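Local coordinates for protein scyllo-inositol 2-dehydrogenase (NADP(+)) IolW (Bacillus subtilis subsp. subtilis, PDB 3GDO) that catalyses the reversible NADPH-dependent reduction of scyllo-inosose to scyllo-inositol, as a member of the Gfo/Idh/MocA oxidoreductase family, at residues Lys35-Arg40 with Glu52-Leu57; Ile6-Leu11 with Asp29-Ser34. One frame throughout, in Å; residues are numbered along the deposited sequence.

Interaction 1 of 2, residues Lys35-Arg40 with Glu52-Leu57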
loop_
_atom_site.group_PDB
_atom_site.type_symbol
_atom_site.label_atom_id
_atom_site.label_comp_id
_atom_site.label_asym_id
_atom_site.label_seq_id
_atom_site.Cartn_x
_atom_site.Cartn_y
_atom_site.Cartn_z
ATOM N N LYS B 35 -39.603 12.492 -18.390
ATOM C CA LYS B 35 -39.560 13.730 -17.633
ATOM C C LYS B 35 -38.200 13.933 -16.941
ATOM O O LYS B 35 -37.514 12.967 -16.569
ATOM C CB LYS B 35 -40.669 13.745 -16.608
ATOM C CG LYS B 35 -42.088 13.786 -17.229
ATOM C CD LYS B 35 -43.137 14.031 -16.164
ATOM C CE LYS B 35 -44.492 14.299 -16.833
ATOM N NZ LYS B 35 -45.519 14.315 -15.750
ATOM N N ILE B 36 -37.817 15.202 -16.796
ATOM C CA ILE B 36 -36.590 15.581 -16.071
ATOM C C ILE B 36 -36.914 16.783 -15.209
ATOM O O ILE B 36 -37.423 17.783 -15.713
ATOM C CB ILE B 36 -35.435 15.901 -17.018
ATOM C CG1 ILE B 36 -35.220 14.769 -18.021
ATOM C CG2 ILE B 36 -34.142 16.277 -16.223
ATOM C CD1 ILE B 36 -34.172 15.063 -19.081
ATOM N N MET B 37 -36.648 16.652 -13.906
ATOM C CA MET B 37 -36.846 17.718 -12.937
ATOM C C MET B 37 -35.582 18.605 -12.887
ATOM O O MET B 37 -34.542 18.163 -12.397
ATOM C CB MET B 37 -37.169 17.135 -11.549
ATOM C CG MET B 37 -37.722 18.156 -10.571
ATOM S SD MET B 37 -37.870 17.692 -8.846
ATOM C CE MET B 37 -36.205 17.325 -8.381
ATOM N N THR B 38 -35.685 19.840 -13.403
ATOM C CA THR B 38 -34.521 20.747 -13.555
ATOM C C THR B 38 -34.984 22.148 -13.998
ATOM O O THR B 38 -36.049 22.301 -14.613
ATOM C CB THR B 38 -33.490 20.170 -14.601
ATOM O OG1 THR B 38 -32.258 20.898 -14.572
ATOM C CG2 THR B 38 -34.073 20.152 -16.045
ATOM N N SER B 39 -34.173 23.167 -13.717
ATOM C CA SER B 39 -34.423 24.501 -14.265
ATOM C C SER B 39 -33.624 24.721 -15.557
ATOM O O SER B 39 -33.670 25.818 -16.151
ATOM C CB SER B 39 -34.086 25.582 -13.226
ATOM O OG SER B 39 -32.698 25.540 -12.930
ATOM N N ARG B 40 -32.878 23.706 -16.001
ATOM C CA ARG B 40 -32.129 23.807 -17.250
ATOM C C ARG B 40 -32.980 23.445 -18.451
ATOM O O ARG B 40 -32.682 22.479 -19.181
ATOM C CB ARG B 40 -30.863 22.952 -17.212
ATOM C CG ARG B 40 -29.871 23.330 -16.089
ATOM C CD ARG B 40 -28.856 22.212 -15.849
ATOM N NE ARG B 40 -27.874 22.572 -14.822
ATOM C CZ ARG B 40 -26.688 23.148 -15.065
ATOM N NH1 ARG B 40 -26.288 23.410 -16.301
ATOM N NH2 ARG B 40 -25.885 23.440 -14.060
ATOM N N GLU B 52 -40.110 16.064 -21.229
ATOM C CA GLU B 52 -40.795 17.210 -20.698
ATOM C C GLU B 52 -40.025 17.690 -19.459
ATOM O O GLU B 52 -39.723 16.892 -18.553
ATOM C CB GLU B 52 -42.258 16.866 -20.379
ATOM C CG GLU B 52 -42.975 17.811 -19.388
ATOM C CD GLU B 52 -44.437 17.438 -19.158
ATOM O OE1 GLU B 52 -45.094 18.003 -18.239
ATOM O OE2 GLU B 52 -44.937 16.560 -19.904
ATOM N N VAL B 53 -39.697 18.985 -19.419
ATOM C CA VAL B 53 -39.129 19.553 -18.206
ATOM C C VAL B 53 -40.230 19.833 -17.199
ATOM O O VAL B 53 -41.321 20.293 -17.563
ATOM C CB VAL B 53 -38.326 20.837 -18.475
ATOM C CG1 VAL B 53 -37.682 21.323 -17.187
ATOM C CG2 VAL B 53 -37.258 20.557 -19.478
ATOM N N VAL B 54 -39.945 19.542 -15.936
ATOM C CA VAL B 54 -40.851 19.816 -14.847
ATOM C C VAL B 54 -40.006 20.456 -13.744
ATOM O O VAL B 54 -38.787 20.289 -13.731
ATOM C CB VAL B 54 -41.577 18.507 -14.327
ATOM C CG1 VAL B 54 -42.173 17.726 -15.475
ATOM C CG2 VAL B 54 -40.640 17.601 -13.533
ATOM N N HIS B 55 -40.644 21.167 -12.823
ATOM C CA HIS B 55 -39.920 21.813 -11.728
ATOM C C HIS B 55 -40.401 21.342 -10.368
ATOM O O HIS B 55 -39.813 21.679 -9.350
ATOM C CB HIS B 55 -39.963 23.365 -11.854
ATOM C CG HIS B 55 -39.753 23.852 -13.258
ATOM N ND1 HIS B 55 -38.542 23.729 -13.917
ATOM C CD2 HIS B 55 -40.616 24.396 -14.154
ATOM C CE1 HIS B 55 -38.666 24.194 -15.150
ATOM N NE2 HIS B 55 -39.912 24.605 -15.319
ATOM N N GLU B 56 -41.461 20.547 -10.341
ATOM C CA GLU B 56 -41.912 19.969 -9.070
ATOM C C GLU B 56 -41.672 18.474 -9.028
ATOM O O GLU B 56 -41.844 17.805 -10.042
ATOM C CB GLU B 56 -43.401 20.224 -8.846
ATOM C CG GLU B 56 -43.685 20.741 -7.467
ATOM C CD GLU B 56 -42.819 21.953 -7.136
ATOM O OE1 GLU B 56 -42.708 22.861 -7.990
ATOM O OE2 GLU B 56 -42.246 21.987 -6.027
ATOM N N LEU B 57 -41.308 17.962 -7.850
ATOM C CA LEU B 57 -41.150 16.518 -7.660
ATOM C C LEU B 57 -42.436 15.745 -8.010
ATOM O O LEU B 57 -42.373 14.726 -8.694
ATOM C CB LEU B 57 -40.649 16.201 -6.244
ATOM C CG LEU B 57 -40.395 14.725 -5.897
ATOM C CD1 LEU B 57 -39.557 14.021 -6.952
ATOM C CD2 LEU B 57 -39.773 14.590 -4.519
#

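Interaction 2 of 2, residues Ile6-Leu11 with Asp29-Ser34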
loop_
_atom_site.group_PDB
_atom_site.type_symbol
_atom_site.label_atom_id
_atom_site.label_comp_id
_atom_site.label_asym_id
_atom_site.label_seq_id
_atom_site.Cartn_x
_atom_site.Cartn_y
_atom_site.Cartn_z
ATOM N N ILE B 6 -39.488 1.453 -20.900
ATOM C CA ILE B 6 -39.593 1.837 -19.508
ATOM C C ILE B 6 -39.573 3.357 -19.477
ATOM O O ILE B 6 -38.644 3.981 -20.020
ATOM C CB ILE B 6 -38.433 1.203 -18.678
ATOM C CG1 ILE B 6 -38.542 -0.336 -18.739
ATOM C CG2 ILE B 6 -38.446 1.707 -17.250
ATOM C CD1 ILE B 6 -37.436 -1.074 -18.056
ATOM N N LYS B 7 -40.603 3.940 -18.866
ATOM C CA LYS B 7 -40.782 5.388 -18.813
ATOM C C LYS B 7 -39.982 5.920 -17.652
ATOM O O LYS B 7 -40.258 5.607 -16.506
ATOM C CB LYS B 7 -42.277 5.794 -18.641
ATOM C CG LYS B 7 -43.261 5.252 -19.697
ATOM C CD LYS B 7 -42.704 5.414 -21.106
ATOM C CE LYS B 7 -43.739 4.953 -22.159
ATOM N NZ LYS B 7 -43.662 3.484 -22.377
ATOM N N VAL B 8 -39.025 6.778 -17.958
ATOM C CA VAL B 8 -38.079 7.259 -16.943
ATOM C C VAL B 8 -38.318 8.715 -16.597
ATOM O O VAL B 8 -38.565 9.524 -17.480
ATOM C CB VAL B 8 -36.626 7.079 -17.454
ATOM C CG1 VAL B 8 -35.583 7.589 -16.426
ATOM C CG2 VAL B 8 -36.400 5.610 -17.856
ATOM N N GLY B 9 -38.242 9.025 -15.306
ATOM C CA GLY B 9 -38.105 10.398 -14.823
ATOM C C GLY B 9 -36.727 10.596 -14.180
ATOM O O GLY B 9 -36.316 9.802 -13.308
ATOM N N ILE B 10 -35.991 11.620 -14.628
ATOM C CA ILE B 10 -34.663 11.938 -14.049
ATOM C C ILE B 10 -34.707 13.133 -13.107
ATOM O O ILE B 10 -35.121 14.229 -13.493
ATOM C CB ILE B 10 -33.589 12.182 -15.122
ATOM C CG1 ILE B 10 -33.532 11.009 -16.087
ATOM C CG2 ILE B 10 -32.191 12.438 -14.456
ATOM C CD1 ILE B 10 -32.683 11.268 -17.332
ATOM N N LEU B 11 -34.300 12.926 -11.865
ATOM C CA LEU B 11 -34.288 14.018 -10.916
ATOM C C LEU B 11 -32.923 14.723 -10.943
ATOM O O LEU B 11 -31.927 14.155 -10.523
ATOM C CB LEU B 11 -34.604 13.546 -9.501
ATOM C CG LEU B 11 -35.963 12.911 -9.182
ATOM C CD1 LEU B 11 -36.148 12.899 -7.653
ATOM C CD2 LEU B 11 -37.142 13.638 -9.871
ATOM N N ASP B 29 -32.812 1.164 -26.351
ATOM C CA ASP B 29 -34.252 1.250 -26.683
ATOM C C ASP B 29 -35.243 0.683 -25.655
ATOM O O ASP B 29 -36.451 0.966 -25.748
ATOM C CB ASP B 29 -34.620 0.902 -28.136
ATOM C CG ASP B 29 -33.615 0.004 -28.821
ATOM O OD1 ASP B 29 -33.357 -1.114 -28.323
ATOM O OD2 ASP B 29 -33.128 0.396 -29.903
ATOM N N GLU B 30 -34.737 -0.056 -24.661
ATOM C CA GLU B 30 -35.531 -0.461 -23.518
ATOM C C GLU B 30 -36.119 0.717 -22.729
ATOM O O GLU B 30 -36.972 0.525 -21.851
ATOM C CB GLU B 30 -34.683 -1.289 -22.539
ATOM C CG GLU B 30 -34.142 -2.599 -23.067
ATOM C CD GLU B 30 -32.712 -2.476 -23.544
ATOM O OE1 GLU B 30 -32.433 -1.609 -24.414
ATOM O OE2 GLU B 30 -31.870 -3.257 -23.054
ATOM N N TYR B 31 -35.622 1.931 -22.981
ATOM C CA TYR B 31 -35.956 3.096 -22.131
ATOM C C TYR B 31 -36.546 4.262 -22.901
ATOM O O TYR B 31 -36.215 4.478 -24.060
ATOM C CB TYR B 31 -34.713 3.613 -21.378
ATOM C CG TYR B 31 -34.245 2.674 -20.289
ATOM C CD1 TYR B 31 -34.856 2.679 -19.043
ATOM C CD2 TYR B 31 -33.229 1.748 -20.532
ATOM C CE1 TYR B 31 -34.448 1.816 -18.052
ATOM C CE2 TYR B 31 -32.807 0.874 -19.552
ATOM C CZ TYR B 31 -33.412 0.921 -18.296
ATOM O OH TYR B 31 -33.027 0.049 -17.284
ATOM N N GLN B 32 -37.416 5.002 -22.227
ATOM C CA GLN B 32 -37.886 6.273 -22.728
ATOM C C GLN B 32 -37.705 7.303 -21.630
ATOM O O GLN B 32 -38.278 7.172 -20.532
ATOM C CB GLN B 32 -39.377 6.195 -23.130
ATOM C CG GLN B 32 -39.908 7.471 -23.792
ATOM C CD GLN B 32 -39.020 7.903 -24.950
ATOM O OE1 GLN B 32 -38.908 7.206 -25.959
ATOM N NE2 GLN B 32 -38.364 9.047 -24.795
ATOM N N ILE B 33 -36.912 8.331 -21.913
ATOM C CA ILE B 33 -36.787 9.430 -20.963
ATOM C C ILE B 33 -38.002 10.321 -21.145
ATOM O O ILE B 33 -38.120 10.960 -22.173
ATOM C CB ILE B 33 -35.495 10.256 -21.166
ATOM C CG1 ILE B 33 -34.244 9.404 -20.872
ATOM C CG2 ILE B 33 -35.476 11.413 -20.196
ATOM C CD1 ILE B 33 -33.623 8.756 -22.110
ATOM N N SER B 34 -38.900 10.352 -20.166
ATOM C CA SER B 34 -40.159 11.112 -20.290
ATOM C C SER B 34 -40.101 12.469 -19.620
ATOM O O SER B 34 -40.533 13.475 -20.195
ATOM C CB SER B 34 -41.353 10.333 -19.721
ATOM O OG SER B 34 -41.560 9.161 -20.491
#

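Interaction 1 of 2, residues Lys35-Arg40 with Glu52-Leu57
Lys-35 and Glu-52 open a parallel pairing at one border of the Rossmann-fold sheet, where strand 52-54 lies beside strand 31-37 after the beta-alpha-beta crossover through helix 41-47. Their side chains run side by side in the same direction, both extended beyond CG, yet the contact is aliphatic carbon against carboxylate: Lys-35 CE lies 3.8 Å from Glu-52 OE2. The ammonium group stays beyond salt-bridge range of Glu-52 and is held instead by Asp-63, through a salt bridge, and by the carbonyl of Glu-59.

On the same face, Val-54 sits between Lys-35 and Met-37. Its CG1 meets Lys-35 CD at 3.9 Å, the two side chains crossing at about a right angle, while its CG2 packs against Met-37 CB. With Met-37 CG anti to the backbone N (chi1 -166°) and SD anti to CA (chi2 -169°), the sulphur reaches past the strand end to lie 3.6 Å from Leu-57 N and close to Leu-57 CB.

Val-53 takes the other face with Ile-36, and both touch Val-44 of the crossover helix. With Val-53 CG1 anti to the backbone N, that methyl group approaches Thr-38 O to 3.2 Å and also meets Thr-38 CG2.

Three backbone hydrogen bonds knit the ladder: Ile-36 N to Glu-52 O, Val-54 N to Ile-36 O and Thr-38 N to Val-54 O. Beyond it the first strand turns away: Thr-38 OG1 accepts from Arg-40 N at 3.2 Å in an ST turn, just before helix 41-47. The imidazole of His-55 bends back to this corner, its edge toward Thr-38 O, and ND1 gives that carbonyl a weak hydrogen bond, 3.0 Å long with an N-H...O angle of 127°.

Interaction 2 of 2, residues Ile6-Leu11 with Asp29-Ser34
The first beta-alpha-beta unit of the Rossmann fold, strand 6-11, helix 15-26 and strand 31-37, brings its two strands together as parallel neighbours here, with Ile-6, Lys-7 and Val-8 paired to Tyr-31, Gln-32 and Ile-33. Four backbone hydrogen bonds join them, starting with Ile-6 N to Glu-30 O at 2.8 Å, passing through Gln-32 N to Ile-6 O and Val-8 N to Gln-32 O, and ending with Ser-34 N to Val-8 O.

On one face the phenol ring of Tyr-31 is the centre of the packing. Ile-6 lies alongside it, pointing the same way, with CB 3.9 Å from Tyr-31 CD1; with CG1 beside the backbone N (chi1 -62°), CG2 stands anti to that nitrogen and also comes near CD1 and CE1. Val-8 crosses the tyrosine obliquely and sets CG2 at the edge of the ring, near its plane and 3.5 Å from Tyr-31 CD1. Helix 303-315 meets both Ile-6 and Tyr-31, and the phenol OH is hydrogen-bonded to the carbonyl of Tyr-306. An alanine in place of Ile-6 keeps CB but lacks CG1, CG2 and CD1, and would probably leave a gap beside Tyr-31 CE1 and toward helix 303-315.

Lys-7, Gln-32 and Ser-34 meet on the opposite face. The lysine chain, bent at chi2 (-45°), brings CD to 4.0 Å from Gln-32 CB and equally near Ser-34 OG, while NZ is hydrogen-bonded to the carbonyl of Thr-5. Gln-32 turns its amide back to its own strand, NE2 giving a hydrogen bond to Ile-33 O from above the carbonyl plane. Back on the face of Tyr-31 and Val-8, Ile-10 crosses Ile-33 obliquely, its CD1 4.0 Å from Ile-33 CG2.

How the interactions relate
Strand 31-37 serves both contacts: interaction 2 pairs its beginning with strand 6-11, interaction 1 pairs its end with strand 52-54, and their centres lie about 13 Å apart. Successive beta-alpha-beta units thus build one half of the Rossmann sheet in the order 52-54, 31-37, 6-11. Probable hydrogen bonds continue the ladders between them, Lys-35 O to Ile-10 N and Glu-52 N to Ser-34 O, each 2.8 Å. Leu-57 CD1 also packs on Leu-11 CD1 at 3.7 Å. Strand 6-11 leads into a Gly-12, Gly-14, Gly-17 pattern consistent with the dinucleotide-binding loop of this fold; Ile-10 touches it and Thr-38 lies near it, so the C-terminal ends of these strands probably border the NADP(H) site.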